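Local coordinates for protein scribble homolog (Homo sapiens, PDB 6EEY) that is a cell-polarity scaffold that binds C-terminal PDZ ligands of the alpha1D-adrenergic receptor, represented here by its fourth PDZ domain, at residues L7-A12 with A50-R56; L61-N67 with L90-C95; K11-L17 with L83-G87. The protein carries 1 engineered substitution. All coordinates share one frame. Residue numbers count along the deposited sequence, not the author numbering.

Overall arrangement
The three contacts close a PDZ domain around a curled antiparallel sheet. Contact 2 lies nearest the middle, about 5 Å from the chain centre, and pairs strands 62-66 and 89-94. Contact 1, its centre about 12 Å from that of contact 2, sets helix 50-54 against strand 5-10, the other neighbour of strand 89-94. Contact 3, about 10 Å centre to centre from contact 1, shares Lys-11 and Ala-12 with it and includes the start of the loop that, as in other PDZ domains, probably receives the ligand carboxylate, beside the groove between strand 19-23 and helix 76-83; no ligand is present. Glu-15 joins contacts 1 and 3: its OE1 salt-bridges Arg-53 NH1 at 2.8 Å.

Contact 1. Residues L7-A12 with A50-R56; sequences LCIQKA and AAGRDGR
A short helix can be tied to a strand by one oriented arginine, waters and apolar packing. Residues 7-10 are extended, residues 50-54 helical, and the axes cross at 104° with a closest approach of 8.0 Å. Gly-55 leaves the helix with positive phi (92°), turning Arg-56 back toward the strand. The nearest CA atoms are Leu-7 and Arg-56 at 8.6 Å, Ile-9 and Asp-54 at 6.6 Å, and Lys-11 and Ala-50 at 5.3 Å. Asp-54 takes chi1 t, so that its OD1 accepts from Arg-56 N (3.2 Å), an Asx turn, and from Arg-56 NE (2.9 Å), while OD2 forms a salt bridge with Arg-56 NH2 (2.9 Å). This pair orients Arg-56 (m-t-m, chi4 near 180°), whose NH2 hydrogen-bonds Cys-8 O at 3.0 Å, while Leu-7 (m, t) lays CD1 over one guanidinium face. Ile-9 (m, t) places CG2 3.8 Å from both Ala-50 O and Asp-54 CB; Lys-11 CB meets Ala-50 CB at 3.6 Å. Three waters bridge the segments: one lies 2.9 Å from both Cys-8 N and Arg-56 NH1, one 2.9 Å from Gln-10 N and 2.7 Å from Asp-54 OD2, one 2.7 Å from Gln-10 O and 2.8 Å from Ala-50 O. This is the short helix of the PDZ fold, with strand 89-94 bonded to strand 5-10 alongside, and Leu-57 packed against Leu-7, Ile-9 and Ala-51.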
ATOM      1  N   LEU A   7      -1.821 -10.637  -2.027  1.00  4.70           N
ATOM      2  CA  LEU A   7      -1.995 -10.633  -3.467  1.00  5.15           C
ATOM      3  C   LEU A   7      -0.648 -10.434  -4.128  1.00  4.42           C
ATOM      4  O   LEU A   7       0.132  -9.571  -3.709  1.00  5.36           O
ATOM      5  CB  LEU A   7      -2.876  -9.488  -3.923  1.00  6.13           C
ATOM      6  CG  LEU A   7      -4.295  -9.438  -3.365  1.00  8.75           C
ATOM      7  CD1 LEU A   7      -5.165  -8.483  -4.178  1.00 11.99           C
ATOM      8  CD2 LEU A   7      -4.949 -10.800  -3.245  1.00 13.46           C
ATOM      9  N   CYS A   8      -0.384 -11.229  -5.147  1.00  4.32           N
ATOM     10  CA  CYS A   8       0.805 -11.092  -5.969  1.00  4.29           C
ATOM     11  C   CYS A   8       0.374 -10.518  -7.300  1.00  4.12           C
ATOM     12  O   CYS A   8      -0.447 -11.112  -7.990  1.00  4.96           O
ATOM     13  CB  CYS A   8       1.492 -12.437  -6.161  1.00  4.65           C
ATOM     14  SG  CYS A   8       2.989 -12.368  -7.147  1.00 31.40           S
ATOM     15  N   ILE A   9       0.881  -9.339  -7.627  1.00  4.21           N
ATOM     16  CA  ILE A   9       0.415  -8.561  -8.763  1.00  3.54           C
ATOM     17  C   ILE A   9       1.535  -8.446  -9.775  1.00  3.48           C
ATOM     18  O   ILE A   9       2.647  -8.043  -9.438  1.00  3.38           O
ATOM     19  CB  ILE A   9      -0.109  -7.191  -8.308  1.00  4.12           C
ATOM     20  CG1 ILE A   9      -1.326  -7.427  -7.402  1.00  6.54           C
ATOM     21  CG2 ILE A   9      -0.458  -6.325  -9.485  1.00  4.80           C
ATOM     22  CD1 ILE A   9      -1.750  -6.207  -6.633  1.00  6.35           C
ATOM     23  N   GLN A  10       1.250  -8.810 -11.014  1.00  3.90           N
ATOM     24  CA  GLN A  10       2.252  -8.689 -12.058  1.00  3.57           C
ATOM     25  C   GLN A  10       2.477  -7.229 -12.409  1.00  3.81           C
ATOM     26  O   GLN A  10       1.558  -6.412 -12.361  1.00  4.63           O
ATOM     27  CB  GLN A  10       1.808  -9.463 -13.286  1.00  5.17           C
ATOM     28  CG  GLN A  10       1.699 -10.959 -13.031  1.00 10.26           C
ATOM     29  CD  GLN A  10       1.614 -11.787 -14.308  1.00 14.20           C
ATOM     30  OE1 GLN A  10       1.975 -11.328 -15.394  1.00 21.12           O
ATOM     31  NE2 GLN A  10       1.145 -13.020 -14.178  1.00 18.03           N
ATOM     32  N   LYS A  11       3.704  -6.902 -12.790  1.00  3.69           N
ATOM     33  CA  LYS A  11       4.003  -5.553 -13.238  1.00  3.83           C
ATOM     34  C   LYS A  11       5.218  -5.619 -14.147  1.00  3.82           C
ATOM     35  O   LYS A  11       5.954  -6.609 -14.166  1.00  3.81           O
ATOM     36  CB  LYS A  11       4.269  -4.612 -12.064  1.00  3.66           C
ATOM     37  CG  LYS A  11       5.496  -4.926 -11.241  1.00  3.88           C
ATOM     38  CD  LYS A  11       5.569  -3.997 -10.043  1.00  4.41           C
ATOM     39  CE  LYS A  11       6.884  -4.072  -9.302  1.00  4.74           C
ATOM     40  NZ  LYS A  11       8.005  -3.618 -10.175  1.00  4.29           N
ATOM     41  N   ALA A  12       5.440  -4.550 -14.896  1.00  4.11           N
ATOM     42  CA  ALA A  12       6.678  -4.460 -15.655  1.00  4.47           C
ATOM     43  C   ALA A  12       7.823  -4.256 -14.660  1.00  4.29           C
ATOM     44  O   ALA A  12       7.630  -3.693 -13.585  1.00  4.00           O
ATOM     45  CB  ALA A  12       6.611  -3.330 -16.669  1.00  5.01           C
ATOM     46  N   ALA A  50      -0.299  -1.113 -12.686  1.00  3.42           N
ATOM     47  CA  ALA A  50      -0.314  -2.560 -12.505  1.00  3.44           C
ATOM     48  C   ALA A  50      -1.496  -3.016 -11.664  1.00  2.98           C
ATOM     49  O   ALA A  50      -2.142  -4.021 -11.982  1.00  2.81           O
ATOM     50  CB  ALA A  50       1.015  -3.020 -11.904  1.00  3.70           C
ATOM     51  N   ALA A  51      -1.800  -2.297 -10.589  1.00  2.81           N
ATOM     52  CA  ALA A  51      -2.934  -2.673  -9.760  1.00  3.80           C
ATOM     53  C   ALA A  51      -4.239  -2.552 -10.526  1.00  2.76           C
ATOM     54  O   ALA A  51      -5.131  -3.389 -10.379  1.00  3.77           O
ATOM     55  CB  ALA A  51      -2.966  -1.786  -8.517  1.00  3.53           C
ATOM     56  N   GLY A  52      -4.358  -1.512 -11.340  1.00  3.68           N
ATOM     57  CA  GLY A  52      -5.553  -1.345 -12.145  1.00  4.37           C
ATOM     58  C   GLY A  52      -5.719  -2.457 -13.153  1.00  3.78           C
ATOM     59  O   GLY A  52      -6.816  -2.996 -13.321  1.00  5.74           O
ATOM     60  N   ARG A  53      -4.630  -2.832 -13.823  1.00  3.98           N
ATOM     61  CA  ARG A  53      -4.688  -3.891 -14.822  1.00  4.36           C
ATOM     62  C   ARG A  53      -5.064  -5.219 -14.195  1.00  3.51           C
ATOM     63  O   ARG A  53      -5.803  -6.013 -14.789  1.00  4.73           O
ATOM     64  CB  ARG A  53      -3.335  -4.024 -15.525  1.00  4.80           C
ATOM     65  CG  ARG A  53      -2.922  -2.792 -16.282  1.00  4.82           C
ATOM     66  CD  ARG A  53      -1.754  -3.062 -17.175  1.00  6.08           C
ATOM     67  NE  ARG A  53      -0.580  -3.594 -16.508  1.00  6.82           N
ATOM     68  CZ  ARG A  53       0.435  -2.877 -16.044  1.00  4.03           C
ATOM     69  NH1 ARG A  53       1.447  -3.502 -15.498  1.00  6.31           N
ATOM     70  NH2 ARG A  53       0.428  -1.557 -16.112  1.00  4.27           N
ATOM     71  N   ASP A  54      -4.548  -5.495 -12.998  1.00  3.56           N
ATOM     72  CA  ASP A  54      -4.852  -6.736 -12.296  1.00  3.76           C
ATOM     73  C   ASP A  54      -6.318  -6.782 -11.887  1.00  3.99           C
ATOM     74  O   ASP A  54      -6.943  -7.850 -11.913  1.00  4.54           O
ATOM     75  CB  ASP A  54      -3.889  -6.833 -11.113  1.00  3.64           C
ATOM     76  CG  ASP A  54      -4.232  -7.937 -10.145  1.00  4.40           C
ATOM     77  OD1 ASP A  54      -5.086  -7.712  -9.269  1.00  4.18           O
ATOM     78  OD2 ASP A  54      -3.633  -9.027 -10.247  1.00  5.40           O
ATOM     79  N   GLY A  55      -6.885  -5.656 -11.492  1.00  3.65           N
ATOM     80  CA  GLY A  55      -8.306  -5.554 -11.271  1.00  4.54           C
ATOM     81  C   GLY A  55      -8.784  -5.835  -9.868  1.00  4.00           C
ATOM     82  O   GLY A  55      -9.951  -5.569  -9.574  1.00  5.39           O
ATOM     83  N   ARG A  56      -7.935  -6.328  -8.983  1.00  3.44           N
ATOM     84  CA  ARG A  56      -8.402  -6.721  -7.659  1.00  4.19           C
ATOM     85  C   ARG A  56      -8.389  -5.572  -6.658  1.00  3.66           C
ATOM     86  O   ARG A  56      -9.368  -5.371  -5.934  1.00  4.90           O
ATOM     87  CB  ARG A  56      -7.566  -7.890  -7.129  1.00  3.46           C
ATOM     88  CG  ARG A  56      -7.870  -9.181  -7.835  1.00  4.64           C
ATOM     89  CD  ARG A  56      -6.989 -10.300  -7.348  1.00  5.30           C
ATOM     90  NE  ARG A  56      -5.604 -10.111  -7.777  1.00  4.91           N
ATOM     91  CZ  ARG A  56      -4.600 -10.902  -7.433  1.00  4.39           C
ATOM     92  NH1 ARG A  56      -4.797 -11.942  -6.636  1.00  5.03           N
ATOM     93  NH2 ARG A  56      -3.396 -10.663  -7.909  1.00  5.52           N
TER
HETATM   94  O   HOH W   1      -2.311 -13.212  -6.020  1.00  6.03           O
HETATM   95  O   HOH W   2      -0.950  -6.195 -13.239  1.00  4.07           O
HETATM   96  O   HOH W   3      -1.445  -9.675 -11.692  1.00  6.91           O

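Contact 2. Residues L61-N67 with L90-C95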
ATOM      1  N   LEU A  61      -8.893  -0.156   0.661  1.00  3.88           N
ATOM      2  CA  LEU A  61      -8.236  -1.280   1.297  1.00  4.25           C
ATOM      3  C   LEU A  61      -7.147  -0.797   2.241  1.00  4.51           C
ATOM      4  O   LEU A  61      -6.422   0.161   1.955  1.00  4.97           O
ATOM      5  CB  LEU A  61      -7.598  -2.202   0.266  1.00  4.63           C
ATOM      6  CG  LEU A  61      -8.582  -2.922  -0.642  1.00  6.48           C
ATOM      7  CD1 LEU A  61      -7.832  -3.798  -1.605  1.00  6.55           C
ATOM      8  CD2 LEU A  61      -9.591  -3.742   0.129  1.00 12.37           C
ATOM      9  N   ARG A  62      -7.045  -1.469   3.376  1.00  4.28           N
ATOM     10  CA  ARG A  62      -5.946  -1.290   4.309  1.00  4.74           C
ATOM     11  C   ARG A  62      -4.741  -2.053   3.784  1.00  4.61           C
ATOM     12  O   ARG A  62      -4.862  -3.219   3.399  1.00  5.53           O
ATOM     13  CB  ARG A  62      -6.387  -1.848   5.664  1.00  6.53           C
ATOM     14  CG  ARG A  62      -5.331  -1.951   6.751  1.00  8.99           C
ATOM     15  CD  ARG A  62      -5.168  -0.646   7.440  1.00 10.92           C
ATOM     16  NE  ARG A  62      -4.216  -0.706   8.547  1.00  7.76           N
ATOM     17  CZ  ARG A  62      -4.522  -0.835   9.834  1.00  7.28           C
ATOM     18  NH1 ARG A  62      -5.781  -0.962  10.237  1.00  8.11           N
ATOM     19  NH2 ARG A  62      -3.545  -0.822  10.726  1.00  7.22           N
ATOM     20  N   LEU A  63      -3.593  -1.396   3.730  1.00  3.93           N
ATOM     21  CA  LEU A  63      -2.365  -1.980   3.214  1.00  4.21           C
ATOM     22  C   LEU A  63      -1.416  -2.169   4.387  1.00  3.64           C
ATOM     23  O   LEU A  63      -0.963  -1.185   4.986  1.00  4.14           O
ATOM     24  CB  LEU A  63      -1.779  -1.029   2.187  1.00  5.56           C
ATOM     25  CG  LEU A  63      -0.494  -1.494   1.546  1.00  4.43           C
ATOM     26  CD1 LEU A  63      -0.659  -2.797   0.793  1.00  5.50           C
ATOM     27  CD2 LEU A  63       0.006  -0.414   0.601  1.00  6.65           C
ATOM     28  N   LEU A  64      -1.138  -3.425   4.733  1.00  3.15           N
ATOM     29  CA  LEU A  64      -0.327  -3.756   5.894  1.00  3.62           C
ATOM     30  C   LEU A  64       1.133  -4.016   5.565  1.00  3.55           C
ATOM     31  O   LEU A  64       2.010  -3.691   6.376  1.00  4.16           O
ATOM     32  CB  LEU A  64      -0.877  -4.987   6.606  1.00  4.47           C
ATOM     33  CG  LEU A  64      -2.244  -4.813   7.262  1.00  5.27           C
ATOM     34  CD1 LEU A  64      -2.791  -6.133   7.742  1.00 11.96           C
ATOM     35  CD2 LEU A  64      -2.169  -3.848   8.433  1.00  8.64           C
ATOM     36  N   GLU A  65       1.415  -4.606   4.413  1.00  3.17           N
ATOM     37  CA  GLU A  65       2.765  -4.961   4.042  1.00  4.19           C
ATOM     38  C   GLU A  65       2.895  -4.832   2.540  1.00  3.32           C
ATOM     39  O   GLU A  65       1.926  -5.030   1.799  1.00  3.37           O
ATOM     40  CB  GLU A  65       3.135  -6.407   4.385  1.00  3.76           C
ATOM     41  CG  GLU A  65       3.052  -6.722   5.848  1.00  4.73           C
ATOM     42  CD  GLU A  65       3.531  -8.116   6.210  1.00  5.20           C
ATOM     43  OE1 GLU A  65       3.662  -8.377   7.422  1.00  6.99           O
ATOM     44  OE2 GLU A  65       3.784  -8.941   5.320  1.00  5.84           O
ATOM     45  N   VAL A  66       4.106  -4.540   2.106  1.00  2.90           N
ATOM     46  CA  VAL A  66       4.485  -4.580   0.700  1.00  3.91           C
ATOM     47  C   VAL A  66       5.738  -5.427   0.636  1.00  3.72           C
ATOM     48  O   VAL A  66       6.686  -5.185   1.384  1.00  4.98           O
ATOM     49  CB  VAL A  66       4.764  -3.167   0.161  1.00  4.04           C
ATOM     50  CG1 VAL A  66       5.245  -3.209  -1.280  1.00  5.43           C
ATOM     51  CG2 VAL A  66       3.519  -2.313   0.241  1.00  6.29           C
ATOM     52  N   ASN A  67       5.741  -6.419  -0.236  1.00  4.18           N
ATOM     53  CA  ASN A  67       6.873  -7.331  -0.381  1.00  4.65           C
ATOM     54  C   ASN A  67       7.345  -7.852   0.976  1.00  5.42           C
ATOM     55  O   ASN A  67       8.544  -7.883   1.288  1.00  5.53           O
ATOM     56  CB  ASN A  67       8.005  -6.710  -1.195  1.00  5.11           C
ATOM     57  CG  ASN A  67       7.666  -6.625  -2.673  1.00  5.03           C
ATOM     58  OD1 ASN A  67       6.713  -7.250  -3.139  1.00  5.49           O
ATOM     59  ND2 ASN A  67       8.454  -5.880  -3.422  1.00  5.77           N
ATOM     60  N   LEU A  90       4.808  -7.768  -7.569  1.00  3.92           N
ATOM     61  CA  LEU A  90       4.900  -7.095  -6.287  1.00  3.28           C
ATOM     62  C   LEU A  90       3.789  -7.673  -5.434  1.00  3.84           C
ATOM     63  O   LEU A  90       2.679  -7.900  -5.920  1.00  4.71           O
ATOM     64  CB  LEU A  90       4.784  -5.589  -6.480  1.00  6.22           C
ATOM     65  CG  LEU A  90       4.953  -4.778  -5.196  1.00  5.29           C
ATOM     66  CD1 LEU A  90       5.728  -3.504  -5.477  1.00  9.76           C
ATOM     67  CD2 LEU A  90       3.594  -4.460  -4.588  1.00  6.58           C
ATOM     68  N   THR A  91       4.068  -7.909  -4.167  1.00  3.25           N
ATOM     69  CA  THR A  91       3.089  -8.525  -3.279  1.00  4.77           C
ATOM     70  C   THR A  91       2.602  -7.507  -2.263  1.00  4.13           C
ATOM     71  O   THR A  91       3.379  -6.698  -1.750  1.00  5.18           O
ATOM     72  CB  THR A  91       3.708  -9.743  -2.590  1.00  7.19           C
ATOM     73  OG1 THR A  91       4.043 -10.728  -3.583  1.00 10.57           O
ATOM     74  CG2 THR A  91       2.782 -10.349  -1.560  1.00 10.56           C
ATOM     75  N   VAL A  92       1.313  -7.543  -1.986  1.00  4.22           N
ATOM     76  CA  VAL A  92       0.740  -6.697  -0.955  1.00  3.47           C
ATOM     77  C   VAL A  92      -0.059  -7.562  -0.003  1.00  3.13           C
ATOM     78  O   VAL A  92      -0.654  -8.574  -0.397  1.00  4.16           O
ATOM     79  CB  VAL A  92      -0.147  -5.566  -1.516  1.00  4.95           C
ATOM     80  CG1 VAL A  92       0.707  -4.583  -2.318  1.00  5.91           C
ATOM     81  CG2 VAL A  92      -1.286  -6.117  -2.357  1.00  5.34           C
ATOM     82  N   LEU A  93      -0.118  -7.130   1.236  1.00  2.86           N
ATOM     83  CA  LEU A  93      -0.971  -7.732   2.257  1.00  2.74           C
ATOM     84  C   LEU A  93      -2.021  -6.701   2.608  1.00  3.26           C
ATOM     85  O   LEU A  93      -1.679  -5.607   3.073  1.00  3.76           O
ATOM     86  CB  LEU A  93      -0.153  -8.088   3.495  1.00  3.66           C
ATOM     87  CG  LEU A  93      -0.864  -8.920   4.557  1.00  4.06           C
ATOM     88  CD1 LEU A  93      -1.150 -10.328   4.037  1.00  6.17           C
ATOM     89  CD2 LEU A  93      -0.057  -8.990   5.833  1.00  4.97           C
ATOM     90  N   VAL A  94      -3.282  -7.020   2.349  1.00  2.65           N
ATOM     91  CA  VAL A  94      -4.349  -6.054   2.456  1.00  3.91           C
ATOM     92  C   VAL A  94      -5.518  -6.651   3.216  1.00  5.95           C
ATOM     93  O   VAL A  94      -5.618  -7.859   3.410  1.00  6.52           O
ATOM     94  CB  VAL A  94      -4.852  -5.571   1.081  1.00  4.77           C
ATOM     95  CG1 VAL A  94      -3.774  -4.874   0.334  1.00  6.52           C
ATOM     96  CG2 VAL A  94      -5.395  -6.714   0.244  1.00  7.02           C
ATOM     97  N   CYS A  95      -6.430  -5.774   3.609  1.00  6.33           N
ATOM     98  CA  CYS A  95      -7.741  -6.206   4.063  1.00  7.18           C
ATOM     99  C   CYS A  95      -8.784  -5.102   3.889  1.00  9.69           C
ATOM    100  O   CYS A  95      -8.483  -3.947   3.581  1.00  9.50           O
ATOM    101  CB  CYS A  95      -7.663  -6.651   5.519  1.00  9.31           C
ATOM    102  SG  CYS A  95      -7.367  -5.284   6.600  1.00 14.78           S
ATOM    103  OXT CYS A  95      -9.987  -5.367   4.046  1.00 14.16           O
TER
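Antiparallel pairing satisfies most backbone groups; this pair shows a bulge shifting the register and a side chain standing in for a backbone acceptor. Arg-62 N donates to Cys-95 O (2.9 Å), a carboxylate oxygen of the C-terminus, and Cys-95 N to Arg-62 O (3.0 Å); OXT has a long, weak ion pair with Arg-5. A classic beta bulge follows: Leu-64 and Glu-65 both face Leu-93, whose O accepts from Leu-64 N (2.8 Å) and whose N donates to Glu-65 O (3.0 Å). Past it Asn-67 N reaches Thr-91 O (2.8 Å), but with Asn-67 at positive phi its side-chain OD1 accepts from Thr-91 N (2.9 Å). Flanking strands serve outward groups of Leu-63 (Ile-40), Leu-90 (Ile-9) and Val-92 (Leu-7). Leu-63, Val-66, Val-92 and Val-94 pack inward, Leu-63 CD1 3.6 Å from Val-92 CB; Val-66 also touches Leu-82 and Leu-83 of helix 76-83. Such a pair, with that helix on its buried face, belongs to the PDZ core; the bulge is a local feature.

Contact 3. Residues K11-L17 with L83-G87. Engineered in segment 11-17: Gly-16 (natural residue Arg).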
ATOM      1  N   LYS A  11       3.704  -6.902 -12.790  1.00  3.69           N
ATOM      2  CA  LYS A  11       4.003  -5.553 -13.238  1.00  3.83           C
ATOM      3  C   LYS A  11       5.218  -5.619 -14.147  1.00  3.82           C
ATOM      4  O   LYS A  11       5.954  -6.609 -14.166  1.00  3.81           O
ATOM      5  CB  LYS A  11       4.269  -4.612 -12.064  1.00  3.66           C
ATOM      6  CG  LYS A  11       5.496  -4.926 -11.241  1.00  3.88           C
ATOM      7  CD  LYS A  11       5.569  -3.997 -10.043  1.00  4.41           C
ATOM      8  CE  LYS A  11       6.884  -4.072  -9.302  1.00  4.74           C
ATOM      9  NZ  LYS A  11       8.005  -3.618 -10.175  1.00  4.29           N
ATOM     10  N   ALA A  12       5.440  -4.550 -14.896  1.00  4.11           N
ATOM     11  CA  ALA A  12       6.678  -4.460 -15.655  1.00  4.47           C
ATOM     12  C   ALA A  12       7.823  -4.256 -14.660  1.00  4.29           C
ATOM     13  O   ALA A  12       7.630  -3.693 -13.585  1.00  4.00           O
ATOM     14  CB  ALA A  12       6.611  -3.330 -16.669  1.00  5.01           C
ATOM     15  N   PRO A  13       9.017  -4.761 -14.965  1.00  5.09           N
ATOM     16  CA  PRO A  13      10.048  -4.867 -13.926  1.00  5.72           C
ATOM     17  C   PRO A  13      10.499  -3.561 -13.336  1.00  5.83           C
ATOM     18  O   PRO A  13      10.969  -3.561 -12.190  1.00  6.93           O
ATOM     19  CB  PRO A  13      11.213  -5.577 -14.634  1.00 10.34           C
ATOM     20  CG  PRO A  13      10.726  -6.007 -15.924  1.00  6.82           C
ATOM     21  CD  PRO A  13       9.383  -5.459 -16.202  1.00  4.91           C
ATOM     22  N   GLY A  14      10.398  -2.457 -14.062  1.00  5.68           N
ATOM     23  CA  GLY A  14      10.756  -1.150 -13.561  1.00  6.96           C
ATOM     24  C   GLY A  14       9.583  -0.303 -13.123  1.00  6.87           C
ATOM     25  O   GLY A  14       9.785   0.827 -12.666  1.00  9.11           O
ATOM     26  N   GLU A  15       8.367  -0.830 -13.198  1.00  5.15           N
ATOM     27  CA  GLU A  15       7.139  -0.098 -12.929  1.00  5.56           C
ATOM     28  C   GLU A  15       6.764  -0.203 -11.459  1.00  4.94           C
ATOM     29  O   GLU A  15       7.070  -1.190 -10.800  1.00  5.35           O
ATOM     30  CB  GLU A  15       6.055  -0.776 -13.773  1.00  8.26           C
ATOM     31  CG  GLU A  15       4.712  -0.155 -13.776  1.00  8.07           C
ATOM     32  CD  GLU A  15       3.633  -1.018 -14.435  1.00  6.16           C
ATOM     33  OE1 GLU A  15       3.843  -2.200 -14.806  1.00  5.71           O
ATOM     34  OE2 GLU A  15       2.542  -0.458 -14.589  1.00  7.15           O
ATOM     35  N   GLY A  16       6.062   0.800 -10.946  1.00  3.91           N
ATOM     36  CA  GLY A  16       5.488   0.716  -9.621  1.00  4.83           C
ATOM     37  C   GLY A  16       4.135   0.025  -9.637  1.00  3.33           C
ATOM     38  O   GLY A  16       3.602  -0.348 -10.678  1.00  4.52           O
ATOM     39  N   LEU A  17       3.548  -0.129  -8.454  1.00  3.80           N
ATOM     40  CA  LEU A  17       2.254  -0.790  -8.388  1.00  4.01           C
ATOM     41  C   LEU A  17       1.148   0.062  -8.989  1.00  4.02           C
ATOM     42  O   LEU A  17       0.132  -0.486  -9.419  1.00  4.25           O
ATOM     43  CB  LEU A  17       1.933  -1.149  -6.942  1.00  4.40           C
ATOM     44  CG  LEU A  17       0.646  -1.951  -6.766  1.00  5.34           C
ATOM     45  CD1 LEU A  17       0.661  -3.273  -7.509  1.00  6.62           C
ATOM     46  CD2 LEU A  17       0.436  -2.207  -5.290  1.00  6.11           C
ATOM     47  N   LEU A  83       6.385   0.446  -2.854  1.00  4.08           N
ATOM     48  CA  LEU A  83       5.439   0.206  -3.940  1.00  3.57           C
ATOM     49  C   LEU A  83       6.076   0.372  -5.307  1.00  4.34           C
ATOM     50  O   LEU A  83       5.450  -0.008  -6.303  1.00  5.17           O
ATOM     51  CB  LEU A  83       4.231   1.120  -3.781  1.00  5.21           C
ATOM     52  CG  LEU A  83       3.331   0.785  -2.593  1.00  5.65           C
ATOM     53  CD1 LEU A  83       2.408   1.939  -2.260  1.00  6.25           C
ATOM     54  CD2 LEU A  83       2.534  -0.475  -2.881  1.00  6.09           C
ATOM     55  N   ARG A  84       7.298   0.901  -5.372  1.00  4.49           N
ATOM     56  CA  ARG A  84       8.057   1.060  -6.606  1.00  5.38           C
ATOM     57  C   ARG A  84       9.216   0.079  -6.697  1.00  5.92           C
ATOM     58  O   ARG A  84      10.076   0.221  -7.565  1.00  6.67           O
ATOM     59  CB  ARG A  84       8.546   2.498  -6.751  1.00  7.27           C
ATOM     60  CG  ARG A  84       7.378   3.460  -6.878  1.00 11.23           C
ATOM     61  CD  ARG A  84       7.771   4.900  -6.623  1.00  9.79           C
ATOM     62  NE  ARG A  84       8.738   5.412  -7.591  1.00 18.45           N
ATOM     63  CZ  ARG A  84       8.423   6.086  -8.700  1.00 18.62           C
ATOM     64  NH1 ARG A  84       9.391   6.519  -9.498  1.00 19.36           N
ATOM     65  NH2 ARG A  84       7.156   6.322  -9.014  1.00 18.53           N
ATOM     66  N   SER A  85       9.227  -0.940  -5.863  1.00  4.33           N
ATOM     67  CA  SER A  85      10.291  -1.923  -5.870  1.00  5.36           C
ATOM     68  C   SER A  85      10.388  -2.565  -7.243  1.00  5.65           C
ATOM     69  O   SER A  85       9.384  -2.831  -7.904  1.00  5.72           O
ATOM     70  CB  SER A  85      10.004  -3.027  -4.851  1.00  5.95           C
ATOM     71  OG  SER A  85       9.967  -2.536  -3.524  1.00  6.37           O
ATOM     72  N   VAL A  86      11.609  -2.865  -7.654  1.00  5.28           N
ATOM     73  CA  VAL A  86      11.781  -3.536  -8.922  1.00  5.89           C
ATOM     74  C   VAL A  86      11.255  -4.965  -8.819  1.00  5.82           C
ATOM     75  O   VAL A  86      11.069  -5.532  -7.733  1.00  5.82           O
ATOM     76  CB  VAL A  86      13.231  -3.501  -9.436  1.00 11.54           C
ATOM     77  CG1 VAL A  86      13.724  -2.066  -9.543  1.00 12.00           C
ATOM     78  CG2 VAL A  86      14.117  -4.310  -8.547  1.00 11.39           C
ATOM     79  N   GLY A  87      11.034  -5.561  -9.976  1.00  5.37           N
ATOM     80  CA  GLY A  87      10.586  -6.923 -10.057  1.00  5.46           C
ATOM     81  C   GLY A  87       9.397  -7.056 -10.972  1.00  3.78           C
ATOM     82  O   GLY A  87       8.680  -6.079 -11.230  1.00  4.92           O
TER
HETATM   83  O   HOH W   4       9.391   1.804  -9.992  1.00 13.83           O
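The ammonium of Lys-11 is the hub here: its NZ donates to Glu-15 O at 2.7 Å within its own loop, and to Ser-85 O and Gly-87 O, both at 2.8 Å, across the gap; Ala-12 O, at 3.4 Å, is a weak extra acceptor sharing a hydrogen. A single charge thus gathers carbonyls from two loops. Backbone bonds fix both ends: Gly-87 N to Pro-13 O at 3.0 Å, and Leu-17 N to Leu-83 O at 2.9 Å. Between them a water donates to Gly-14 O and Arg-84 O. Residues 12-15 form a type I turn, closed by Glu-15 N to Ala-12 O (3.0 Å) and reinforced by Ala-12 N to Glu-15 OE1 (2.8 Å), an oxygen that also salt-bridges Arg-53. The segment runs into the GLGF motif position (first residue naturally Arg) and so, as in other PDZ domains, probably forms part of the carboxylate-receiving loop, bound to the turn after helix 76-83, which lines the peptide groove. Gly-16, an engineered replacement of Arg, brings its CA to 3.4 Å from Leu-83 O and 4.0 Å from Arg-84 CA. Further in, Leu-17 CD2 meets Leu-83 CD2 at 3.6 Å; Leu-17 packs also on Leu-90 and Val-92, Leu-83 on Ile-19 and Ile-21.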